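Local coordinates for hypothetical protein APE0525 (Aeropyrum pernix, PDB 2CX0), which is of unknown function but carries a PUA domain and may bind RNA, perhaps in connection with translation initiation, at residues Trp4-Gly9 / Leu175-Gln180; Tyr33-Pro38 / Trp90-Val95; Arg75-Leu80 / Arg166-Leu171. All coordinates share one frame; numbering follows the deposited sequence.

Contact 1: Trp4-Gly9 / Leu175-Gln180; sequences WARLVG and LWELAQ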
loop_
_atom_site.group_PDB
_atom_site.type_symbol
_atom_site.label_atom_id
_atom_site.label_comp_id
_atom_site.label_asym_id
_atom_site.label_seq_id
_atom_site.Cartn_x
_atom_site.Cartn_y
_atom_site.Cartn_z
ATOM N N TRP A 4 6.598 18.216 10.261
ATOM C CA TRP A 4 6.463 19.052 9.049
ATOM C C TRP A 4 6.946 18.172 7.893
ATOM O O TRP A 4 8.111 17.716 7.891
ATOM C CB TRP A 4 7.306 20.338 9.165
ATOM C CG TRP A 4 6.912 21.377 8.162
ATOM C CD1 TRP A 4 6.737 21.205 6.798
ATOM C CD2 TRP A 4 6.542 22.746 8.447
ATOM N NE1 TRP A 4 6.261 22.378 6.237
ATOM C CE2 TRP A 4 6.138 23.334 7.210
ATOM C CE3 TRP A 4 6.511 23.521 9.625
ATOM C CZ2 TRP A 4 5.707 24.663 7.111
ATOM C CZ3 TRP A 4 6.070 24.858 9.540
ATOM C CH2 TRP A 4 5.669 25.412 8.275
ATOM N N ALA A 5 6.033 17.862 6.976
ATOM C CA ALA A 5 6.362 16.980 5.853
ATOM C C ALA A 5 6.350 17.681 4.528
ATOM O O ALA A 5 5.681 18.698 4.367
ATOM C CB ALA A 5 5.378 15.785 5.795
ATOM N N ARG A 6 7.101 17.140 3.594
ATOM C CA ARG A 6 7.055 17.693 2.252
ATOM C C ARG A 6 5.612 17.469 1.755
ATOM O O ARG A 6 4.935 16.515 2.190
ATOM C CB ARG A 6 8.069 16.966 1.340
ATOM C CG ARG A 6 7.839 17.184 -0.114
ATOM C CD ARG A 6 8.948 16.546 -0.984
ATOM N NE ARG A 6 10.286 17.091 -0.710
ATOM C CZ ARG A 6 11.206 16.492 0.044
ATOM N NH1 ARG A 6 10.927 15.317 0.599
ATOM N NH2 ARG A 6 12.395 17.062 0.241
ATOM N N LEU A 7 5.132 18.380 0.898
ATOM C CA LEU A 7 3.789 18.302 0.279
ATOM C C LEU A 7 2.692 18.737 1.200
ATOM O O LEU A 7 2.014 19.790 0.946
ATOM C CB LEU A 7 3.391 16.855 -0.228
ATOM C CG LEU A 7 3.823 16.454 -1.611
ATOM C CD1 LEU A 7 3.101 15.108 -2.030
ATOM C CD2 LEU A 7 3.403 17.534 -2.617
ATOM N N VAL A 8 2.500 17.953 2.273
ATOM C CA VAL A 8 1.430 18.225 3.205
ATOM C C VAL A 8 1.755 19.333 4.207
ATOM O O VAL A 8 0.780 19.925 4.754
ATOM C CB VAL A 8 0.997 16.918 3.967
ATOM C CG1 VAL A 8 0.576 15.840 2.945
ATOM C CG2 VAL A 8 2.172 16.371 4.766
ATOM N N GLY A 9 3.041 19.571 4.491
ATOM C CA GLY A 9 3.351 20.624 5.433
ATOM C C GLY A 9 3.239 20.273 6.900
ATOM O O GLY A 9 3.422 19.131 7.302
ATOM N N LEU A 175 -0.107 10.832 1.358
ATOM C CA LEU A 175 0.012 9.875 2.459
ATOM C C LEU A 175 1.469 9.368 2.557
ATOM O O LEU A 175 2.008 9.211 3.679
ATOM C CB LEU A 175 -0.958 8.681 2.285
ATOM C CG LEU A 175 -0.772 7.468 3.231
ATOM C CD1 LEU A 175 -1.073 7.875 4.690
ATOM C CD2 LEU A 175 -1.713 6.379 2.858
ATOM N N TRP A 176 2.098 9.143 1.382
ATOM C CA TRP A 176 3.471 8.652 1.362
ATOM C C TRP A 176 4.392 9.664 2.072
ATOM O O TRP A 176 5.237 9.266 2.912
ATOM C CB TRP A 176 3.962 8.476 -0.083
ATOM C CG TRP A 176 5.277 7.779 -0.111
ATOM C CD1 TRP A 176 5.489 6.442 -0.013
ATOM C CD2 TRP A 176 6.552 8.396 -0.124
ATOM N NE1 TRP A 176 6.839 6.174 0.058
ATOM C CE2 TRP A 176 7.519 7.360 -0.020
ATOM C CE3 TRP A 176 6.979 9.728 -0.223
ATOM C CZ2 TRP A 176 8.901 7.612 -0.013
ATOM C CZ3 TRP A 176 8.361 9.991 -0.221
ATOM C CH2 TRP A 176 9.303 8.936 -0.116
ATOM N N GLU A 177 4.209 10.955 1.778
ATOM C CA GLU A 177 5.083 11.972 2.368
ATOM C C GLU A 177 4.859 12.079 3.863
ATOM O O GLU A 177 5.791 12.177 4.626
ATOM C CB GLU A 177 4.883 13.353 1.699
ATOM C CG GLU A 177 5.344 13.402 0.224
ATOM C CD GLU A 177 6.857 13.255 0.014
ATOM O OE1 GLU A 177 7.672 13.222 0.968
ATOM O OE2 GLU A 177 7.253 13.179 -1.149
ATOM N N LEU A 178 3.596 12.079 4.257
ATOM C CA LEU A 178 3.279 12.122 5.656
ATOM C C LEU A 178 3.896 10.884 6.385
ATOM O O LEU A 178 4.511 11.012 7.476
ATOM C CB LEU A 178 1.757 12.152 5.806
ATOM C CG LEU A 178 1.338 11.919 7.274
ATOM C CD1 LEU A 178 1.862 13.075 8.171
ATOM C CD2 LEU A 178 -0.213 11.862 7.306
ATOM N N ALA A 179 3.743 9.709 5.783
ATOM C CA ALA A 179 4.250 8.462 6.398
ATOM C C ALA A 179 5.764 8.475 6.516
ATOM O O ALA A 179 6.292 8.030 7.547
ATOM C CB ALA A 179 3.806 7.216 5.629
ATOM N N GLN A 180 6.449 9.020 5.503
ATOM C CA GLN A 180 7.905 9.127 5.533
ATOM C C GLN A 180 8.362 9.932 6.752
ATOM O O GLN A 180 9.346 9.588 7.402
ATOM C CB GLN A 180 8.427 9.876 4.311
ATOM C CG GLN A 180 8.702 9.042 3.146
ATOM C CD GLN A 180 9.688 7.954 3.473
ATOM O OE1 GLN A 180 9.277 6.887 3.912
ATOM N NE2 GLN A 180 11.003 8.220 3.290
HETATM O O HOH W 1 7.869 13.885 3.537
#
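Glu-177 projects from one side of its helix into the turn formed by Arg-6 and Leu-7, and it illustrates how a buried acidic side chain can be packed mainly by carbon and held by water. Its CB is pressed against the backbone of the turn, 3.2 Å from Arg-6 O. The next atom, CG, lies 3.6 Å from Leu-7 CD1, the leucine crossing the glutamate at about a right angle. A bend at chi2 (-67°) then places CD beside the methylene part of Arg-6, whose own CG stands anti to its backbone N. At the tip the two oxygens diverge in role. OE2 meets a carbon, Arg-6 CD, at 3.8 Å. OE1 lies at the edge of the guanidinium and near its plane, but the salt bridge is long, 3.9 Å from Arg-6 NH1 to Glu-177 OE1, with the planes of the two groups 66° apart. A water grips OE1 more closely, donating to it at 2.7 Å and also to Glu-177 O at 2.9 Å; a weak bond from Arg-6 N completes its links across the contact. Toward Leu-178, Ala-5 CB faces the helix backbone, and Val-8 CG2 reaches Leu-178 CB at 4.4 Å, beside Tyr-57 of strand 56-62. The bond from Val-8 N to Arg-6 O closes a classic gamma turn about Leu-7. With Ala-5 and Gly-9 paired in both directions, this is the tip of a tight beta hairpin, joining strands 2-5 and 9-17, packed against the C-terminal helix 174-183.

Contact 2: Tyr33-Pro38 / Trp90-Val95; sequences YYTRIP and WLKGVV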
loop_
_atom_site.group_PDB
_atom_site.type_symbol
_atom_site.label_atom_id
_atom_site.label_comp_id
_atom_site.label_asym_id
_atom_site.label_seq_id
_atom_site.Cartn_x
_atom_site.Cartn_y
_atom_site.Cartn_z
ATOM N N TYR A 33 -7.879 -10.699 3.162
ATOM C CA TYR A 33 -7.264 -10.070 1.982
ATOM C C TYR A 33 -5.781 -10.229 1.678
ATOM O O TYR A 33 -5.311 -9.747 0.652
ATOM C CB TYR A 33 -7.596 -8.588 2.039
ATOM C CG TYR A 33 -9.047 -8.372 2.230
ATOM C CD1 TYR A 33 -9.961 -8.696 1.211
ATOM C CD2 TYR A 33 -9.544 -7.844 3.441
ATOM C CE1 TYR A 33 -11.332 -8.483 1.406
ATOM C CE2 TYR A 33 -10.902 -7.630 3.635
ATOM C CZ TYR A 33 -11.791 -7.947 2.618
ATOM O OH TYR A 33 -13.140 -7.686 2.759
ATOM N N TYR A 34 -5.059 -10.922 2.550
ATOM C CA TYR A 34 -3.620 -11.067 2.435
ATOM C C TYR A 34 -3.300 -12.509 2.741
ATOM O O TYR A 34 -4.088 -13.177 3.413
ATOM C CB TYR A 34 -2.959 -10.153 3.485
ATOM C CG TYR A 34 -3.303 -8.708 3.224
ATOM C CD1 TYR A 34 -2.777 -8.048 2.101
ATOM C CD2 TYR A 34 -4.198 -8.023 4.041
ATOM C CE1 TYR A 34 -3.134 -6.725 1.803
ATOM C CE2 TYR A 34 -4.575 -6.706 3.761
ATOM C CZ TYR A 34 -4.028 -6.061 2.636
ATOM O OH TYR A 34 -4.342 -4.775 2.376
ATOM N N THR A 35 -2.139 -12.961 2.290
ATOM C CA THR A 35 -1.719 -14.334 2.535
ATOM C C THR A 35 -1.534 -14.559 4.023
ATOM O O THR A 35 -1.896 -15.613 4.552
ATOM C CB THR A 35 -0.396 -14.615 1.813
ATOM O OG1 THR A 35 -0.584 -14.430 0.402
ATOM C CG2 THR A 35 0.095 -16.007 2.068
ATOM N N ARG A 36 -0.960 -13.583 4.700
ATOM C CA ARG A 36 -0.752 -13.728 6.147
ATOM C C ARG A 36 -0.540 -12.364 6.798
ATOM O O ARG A 36 -0.256 -11.395 6.104
ATOM C CB ARG A 36 0.489 -14.575 6.423
ATOM C CG ARG A 36 1.789 -13.826 6.144
ATOM C CD ARG A 36 3.054 -14.728 6.289
ATOM N NE ARG A 36 3.123 -15.701 5.213
ATOM C CZ ARG A 36 3.809 -15.524 4.096
ATOM N NH1 ARG A 36 4.509 -14.416 3.914
ATOM N NH2 ARG A 36 3.751 -16.456 3.156
ATOM N N ILE A 37 -0.690 -12.311 8.118
ATOM C CA ILE A 37 -0.403 -11.100 8.864
ATOM C C ILE A 37 1.131 -11.056 8.893
ATOM O O ILE A 37 1.811 -11.965 9.360
ATOM C CB ILE A 37 -0.977 -11.140 10.299
ATOM C CG1 ILE A 37 -2.490 -10.771 10.273
ATOM C CG2 ILE A 37 -0.324 -10.040 11.136
ATOM C CD1 ILE A 37 -3.388 -11.770 9.703
ATOM N N PRO A 38 1.696 -9.967 8.404
ATOM C CA PRO A 38 3.136 -9.772 8.328
ATOM C C PRO A 38 3.878 -9.510 9.636
ATOM O O PRO A 38 5.079 -9.698 9.706
ATOM C CB PRO A 38 3.239 -8.625 7.338
ATOM C CG PRO A 38 2.055 -7.803 7.684
ATOM C CD PRO A 38 0.958 -8.808 7.886
ATOM N N TRP A 90 3.756 -11.365 1.951
ATOM C CA TRP A 90 2.491 -11.542 2.651
ATOM C C TRP A 90 1.255 -11.076 1.829
ATOM O O TRP A 90 0.096 -11.321 2.216
ATOM C CB TRP A 90 2.554 -10.798 3.980
ATOM C CG TRP A 90 2.694 -9.312 3.862
ATOM C CD1 TRP A 90 3.827 -8.601 3.532
ATOM C CD2 TRP A 90 1.655 -8.342 4.052
ATOM N NE1 TRP A 90 3.552 -7.253 3.500
ATOM C CE2 TRP A 90 2.226 -7.062 3.820
ATOM C CE3 TRP A 90 0.295 -8.428 4.399
ATOM C CZ2 TRP A 90 1.476 -5.868 3.931
ATOM C CZ3 TRP A 90 -0.458 -7.239 4.503
ATOM C CH2 TRP A 90 0.139 -5.978 4.268
ATOM N N LEU A 91 1.495 -10.394 0.707
ATOM C CA LEU A 91 0.385 -9.961 -0.176
ATOM C C LEU A 91 -0.021 -11.134 -1.036
ATOM O O LEU A 91 0.797 -12.031 -1.289
ATOM C CB LEU A 91 0.857 -8.839 -1.111
ATOM C CG LEU A 91 1.414 -7.617 -0.347
ATOM C CD1 LEU A 91 1.985 -6.621 -1.469
ATOM C CD2 LEU A 91 0.372 -6.934 0.528
ATOM N N LYS A 92 -1.264 -11.146 -1.509
ATOM C CA LYS A 92 -1.717 -12.257 -2.387
ATOM C C LYS A 92 -0.931 -12.225 -3.717
ATOM O O LYS A 92 -0.691 -13.254 -4.352
ATOM C CB LYS A 92 -3.185 -12.088 -2.650
ATOM C CG LYS A 92 -4.007 -12.444 -1.413
ATOM C CD LYS A 92 -5.479 -12.510 -1.762
ATOM C CE LYS A 92 -6.328 -12.889 -0.550
ATOM N NZ LYS A 92 -6.490 -14.365 -0.359
ATOM N N GLY A 93 -0.550 -11.031 -4.153
ATOM C CA GLY A 93 0.219 -10.972 -5.380
ATOM C C GLY A 93 0.933 -9.650 -5.613
ATOM O O GLY A 93 0.692 -8.653 -4.916
ATOM N N VAL A 94 1.856 -9.661 -6.555
ATOM C CA VAL A 94 2.522 -8.436 -6.924
ATOM C C VAL A 94 2.630 -8.491 -8.464
ATOM O O VAL A 94 2.618 -9.590 -9.051
ATOM C CB VAL A 94 3.931 -8.282 -6.314
ATOM C CG1 VAL A 94 3.865 -8.109 -4.777
ATOM C CG2 VAL A 94 4.768 -9.378 -6.770
ATOM N N VAL A 95 2.751 -7.303 -9.075
ATOM C CA VAL A 95 2.853 -7.168 -10.528
ATOM C C VAL A 95 4.125 -6.415 -10.759
ATOM O O VAL A 95 4.348 -5.363 -10.130
ATOM C CB VAL A 95 1.645 -6.351 -11.072
ATOM C CG1 VAL A 95 1.805 -6.095 -12.555
ATOM C CG2 VAL A 95 0.317 -7.135 -10.793
HETATM O O HOH W 2 -3.021 -9.118 -0.967
HETATM O O HOH W 3 1.838 -14.513 -0.825
#
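Trp-90 is gripped by Pro-38 and Tyr-34, a compact example of an indole organising two loop segments. Over one face of the indole lies the proline ring: Pro-38 CB makes a CH-pi contact 3.6 Å from the centroid of the Trp-90 five-membered ring, and Pro-38 CG and CD run on toward the benzo half. Tyr-34 approaches differently. The two side chains run side by side in the same direction, their rings oblique at 42°, with Trp-90 CZ3 over a face of the tyrosine and 3.4 Å from Tyr-34 CD1. Leu-91 CD2 reaches both rings, touching Tyr-34 CD1 at 3.7 Å and lying over the indole face opposite Pro-38.

The backbone helps to position this cluster. The Trp-90 carbonyl is tied to the other segment by Thr-35 N at 2.8 Å, a bent bond of 134° at the hydrogen. Further along, one water donates to Tyr-33 O and accepts from Lys-92 N at 2.7 Å, while another accepts from Thr-35 OG1 and donates to Leu-91 O. The lysine chain lies over the Tyr-33 peptide, with Lys-92 CE 3.5 Å from Tyr-33 C. Arg-36 CG packs on Trp-90 CB, its guanidinium turning to a salt bridge with Asp-89.

Helix 80-86 lines the cluster through Cys-82, Leu-83 and Phe-86, and strand 76-78 through Pro-78. Past Lys-92 the chain enters strand 93-97, set between strands 116-121 and 128-133 of the mixed sheet, so the loop after helix 20-30 meets the residues that lead into this strand of the PUA domain.

Contact 3: Arg75-Leu80 / Arg166-Leu171; sequences RIYPTL and RRVHRL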
loop_
_atom_site.group_PDB
_atom_site.type_symbol
_atom_site.label_atom_id
_atom_site.label_comp_id
_atom_site.label_asym_id
_atom_site.label_seq_id
_atom_site.Cartn_x
_atom_site.Cartn_y
_atom_site.Cartn_z
ATOM N N ARG A 75 -11.615 -1.138 3.420
ATOM C CA ARG A 75 -10.586 -2.110 3.603
ATOM C C ARG A 75 -9.290 -1.454 4.087
ATOM O O ARG A 75 -9.072 -0.239 3.872
ATOM C CB ARG A 75 -10.279 -2.846 2.301
ATOM C CG ARG A 75 -11.280 -3.917 1.964
ATOM C CD ARG A 75 -10.696 -4.921 0.964
ATOM N NE ARG A 75 -10.314 -4.281 -0.297
ATOM C CZ ARG A 75 -10.006 -4.960 -1.407
ATOM N NH1 ARG A 75 -10.036 -6.305 -1.421
ATOM N NH2 ARG A 75 -9.677 -4.303 -2.510
ATOM N N ILE A 76 -8.473 -2.275 4.743
ATOM C CA ILE A 76 -7.201 -1.796 5.268
ATOM C C ILE A 76 -6.083 -2.192 4.278
ATOM O O ILE A 76 -5.984 -3.369 3.858
ATOM C CB ILE A 76 -6.938 -2.378 6.678
ATOM C CG1 ILE A 76 -7.969 -1.778 7.671
ATOM C CG2 ILE A 76 -5.483 -1.980 7.187
ATOM C CD1 ILE A 76 -8.347 -2.778 8.739
ATOM N N TYR A 77 -5.260 -1.199 3.925
ATOM C CA TYR A 77 -4.152 -1.344 2.991
ATOM C C TYR A 77 -2.796 -0.982 3.630
ATOM O O TYR A 77 -2.715 -0.264 4.620
ATOM C CB TYR A 77 -4.305 -0.364 1.802
ATOM C CG TYR A 77 -5.443 -0.632 0.882
ATOM C CD1 TYR A 77 -5.219 -1.211 -0.366
ATOM C CD2 TYR A 77 -6.754 -0.327 1.281
ATOM C CE1 TYR A 77 -6.306 -1.493 -1.229
ATOM C CE2 TYR A 77 -7.871 -0.613 0.421
ATOM C CZ TYR A 77 -7.611 -1.191 -0.813
ATOM O OH TYR A 77 -8.647 -1.519 -1.636
ATOM N N PRO A 78 -1.723 -1.527 3.083
ATOM C CA PRO A 78 -0.392 -1.214 3.614
ATOM C C PRO A 78 0.132 0.048 2.892
ATOM O O PRO A 78 -0.160 0.296 1.684
ATOM C CB PRO A 78 0.484 -2.401 3.177
ATOM C CG PRO A 78 -0.272 -2.867 1.800
ATOM C CD PRO A 78 -1.748 -2.595 2.072
ATOM N N THR A 79 0.972 0.805 3.611
ATOM C CA THR A 79 1.668 1.899 3.005
ATOM C C THR A 79 2.878 1.261 2.308
ATOM O O THR A 79 3.239 0.067 2.537
ATOM C CB THR A 79 2.282 2.814 4.058
ATOM O OG1 THR A 79 3.070 1.990 4.988
ATOM C CG2 THR A 79 1.114 3.609 4.787
ATOM N N LEU A 80 3.559 2.071 1.502
ATOM C CA LEU A 80 4.794 1.542 0.881
ATOM C C LEU A 80 5.844 1.334 1.977
ATOM O O LEU A 80 6.723 0.466 1.846
ATOM C CB LEU A 80 5.339 2.517 -0.187
ATOM C CG LEU A 80 4.391 2.604 -1.396
ATOM C CD1 LEU A 80 5.136 3.445 -2.430
ATOM C CD2 LEU A 80 4.081 1.206 -2.034
ATOM N N ARG A 166 -5.806 -0.612 -10.188
ATOM C CA ARG A 166 -6.311 0.699 -9.851
ATOM C C ARG A 166 -5.475 1.207 -8.691
ATOM O O ARG A 166 -5.383 0.569 -7.619
ATOM C CB ARG A 166 -7.822 0.617 -9.500
ATOM C CG ARG A 166 -8.419 1.951 -9.065
ATOM C CD ARG A 166 -9.935 1.967 -9.164
ATOM N NE ARG A 166 -10.576 0.817 -8.534
ATOM C CZ ARG A 166 -10.764 0.692 -7.223
ATOM N NH1 ARG A 166 -10.343 1.661 -6.417
ATOM N NH2 ARG A 166 -11.398 -0.380 -6.719
ATOM N N ARG A 167 -4.870 2.373 -8.908
ATOM C CA ARG A 167 -4.035 2.985 -7.885
ATOM C C ARG A 167 -4.800 3.341 -6.573
ATOM O O ARG A 167 -5.906 3.887 -6.631
ATOM C CB ARG A 167 -3.379 4.283 -8.473
ATOM C CG ARG A 167 -2.712 5.150 -7.375
ATOM C CD ARG A 167 -2.800 6.658 -7.701
ATOM N NE ARG A 167 -4.193 7.132 -7.606
ATOM C CZ ARG A 167 -4.953 7.499 -8.630
ATOM N NH1 ARG A 167 -4.487 7.475 -9.864
ATOM N NH2 ARG A 167 -6.209 7.858 -8.407
ATOM N N VAL A 168 -4.261 2.964 -5.411
ATOM C CA VAL A 168 -4.845 3.400 -4.132
ATOM C C VAL A 168 -3.810 4.317 -3.411
ATOM O O VAL A 168 -4.120 5.405 -2.927
ATOM C CB VAL A 168 -5.190 2.207 -3.261
ATOM C CG1 VAL A 168 -5.467 2.642 -1.763
ATOM C CG2 VAL A 168 -6.440 1.505 -3.895
ATOM N N HIS A 169 -2.561 3.877 -3.365
ATOM C CA HIS A 169 -1.491 4.632 -2.705
ATOM C C HIS A 169 -0.202 4.441 -3.514
ATOM O O HIS A 169 0.096 3.309 -3.993
ATOM C CB HIS A 169 -1.307 4.132 -1.262
ATOM C CG HIS A 169 -0.014 4.549 -0.631
ATOM N ND1 HIS A 169 0.908 3.650 -0.133
ATOM C CD2 HIS A 169 0.465 5.781 -0.336
ATOM C CE1 HIS A 169 1.908 4.322 0.452
ATOM N NE2 HIS A 169 1.655 5.616 0.339
ATOM N N ARG A 170 0.582 5.524 -3.676
ATOM C CA ARG A 170 1.774 5.391 -4.500
ATOM C C ARG A 170 2.928 6.265 -4.029
ATOM O O ARG A 170 2.730 7.201 -3.264
ATOM C CB ARG A 170 1.450 5.709 -5.975
ATOM C CG ARG A 170 0.837 7.127 -6.195
ATOM C CD ARG A 170 1.881 8.254 -6.296
ATOM N NE ARG A 170 1.157 9.524 -6.555
ATOM C CZ ARG A 170 1.739 10.720 -6.666
ATOM N NH1 ARG A 170 3.074 10.827 -6.572
ATOM N NH2 ARG A 170 0.959 11.809 -6.811
ATOM N N LEU A 171 4.133 5.910 -4.478
ATOM C CA LEU A 171 5.358 6.632 -4.101
ATOM C C LEU A 171 5.232 8.164 -4.334
ATOM O O LEU A 171 4.985 8.589 -5.472
ATOM C CB LEU A 171 6.496 6.098 -4.972
ATOM C CG LEU A 171 7.839 6.101 -4.220
ATOM C CD1 LEU A 171 8.951 5.296 -4.961
ATOM C CD2 LEU A 171 8.178 7.519 -3.999
#
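His-169 and Leu-80 form the close-fitting part of a seam between the antiparallel sheet of the N-terminal region and a strand of the PUA domain, at a classic beta bulge where Val-168 and His-169 both face Val-142. The tight packing is that of His-169 against Thr-79 and Leu-80. Chi1 (164°) sets His-169 CG anti to its backbone N, and the imidazole turns an edge to Leu-80 N at the start of helix 80-86. His-169 CE1 touches Leu-80 CG at 3.5 Å; its still shorter approach to Leu-80 N, 3.0 Å, is doubtful as a measure of packing. Thr-79 is the N-cap here, its OG1 binding Cys-82 N and Pro-66 O. Leu-80 CD1 carries the packing onward, 3.4 Å from Leu-171 N.

The margins, Val-168 and Leu-171, are both partly exposed, and the valine contact is looser. Val-168 CG1 sits over the centre of the Tyr-77 ring, 4.1 Å from the centroid and 11° off the normal, in a CH-pi contact. Val-168 CG2 stands 4.0 Å from Tyr-77 CE1. At its hydroxyl the phenol is held by Arg-75 NH2, which donates to Tyr-77 OH at 3.1 Å, and by Asp-73. Between Tyr-77 and Thr-79 a polar atom is buried without a partner: Pro-78 O, 4.0 Å from His-169 ND1.

Contact 3, near the middle of the chain, bridges the other two, which lie on opposite sides of the chain's centre, about 26 Å apart between contact centres. Contact 1 is about 15 Å from it by centres and joins directly: strand 163-170 is followed by helix 174-183, and Trp-176 CA lies 3.7 Å from His-169 NE2. Contact 2 is closer, about 13 Å between centres, and is coupled by a probable hydrogen bond from Tyr-34 OH to Ile-76 O, 2.6 Å apart. Contacts 2 and 3 alternate along the sequence, and both join the N-terminal region to the PUA domain, whereas contact 1 brings the C-terminal helix back to the first hairpin.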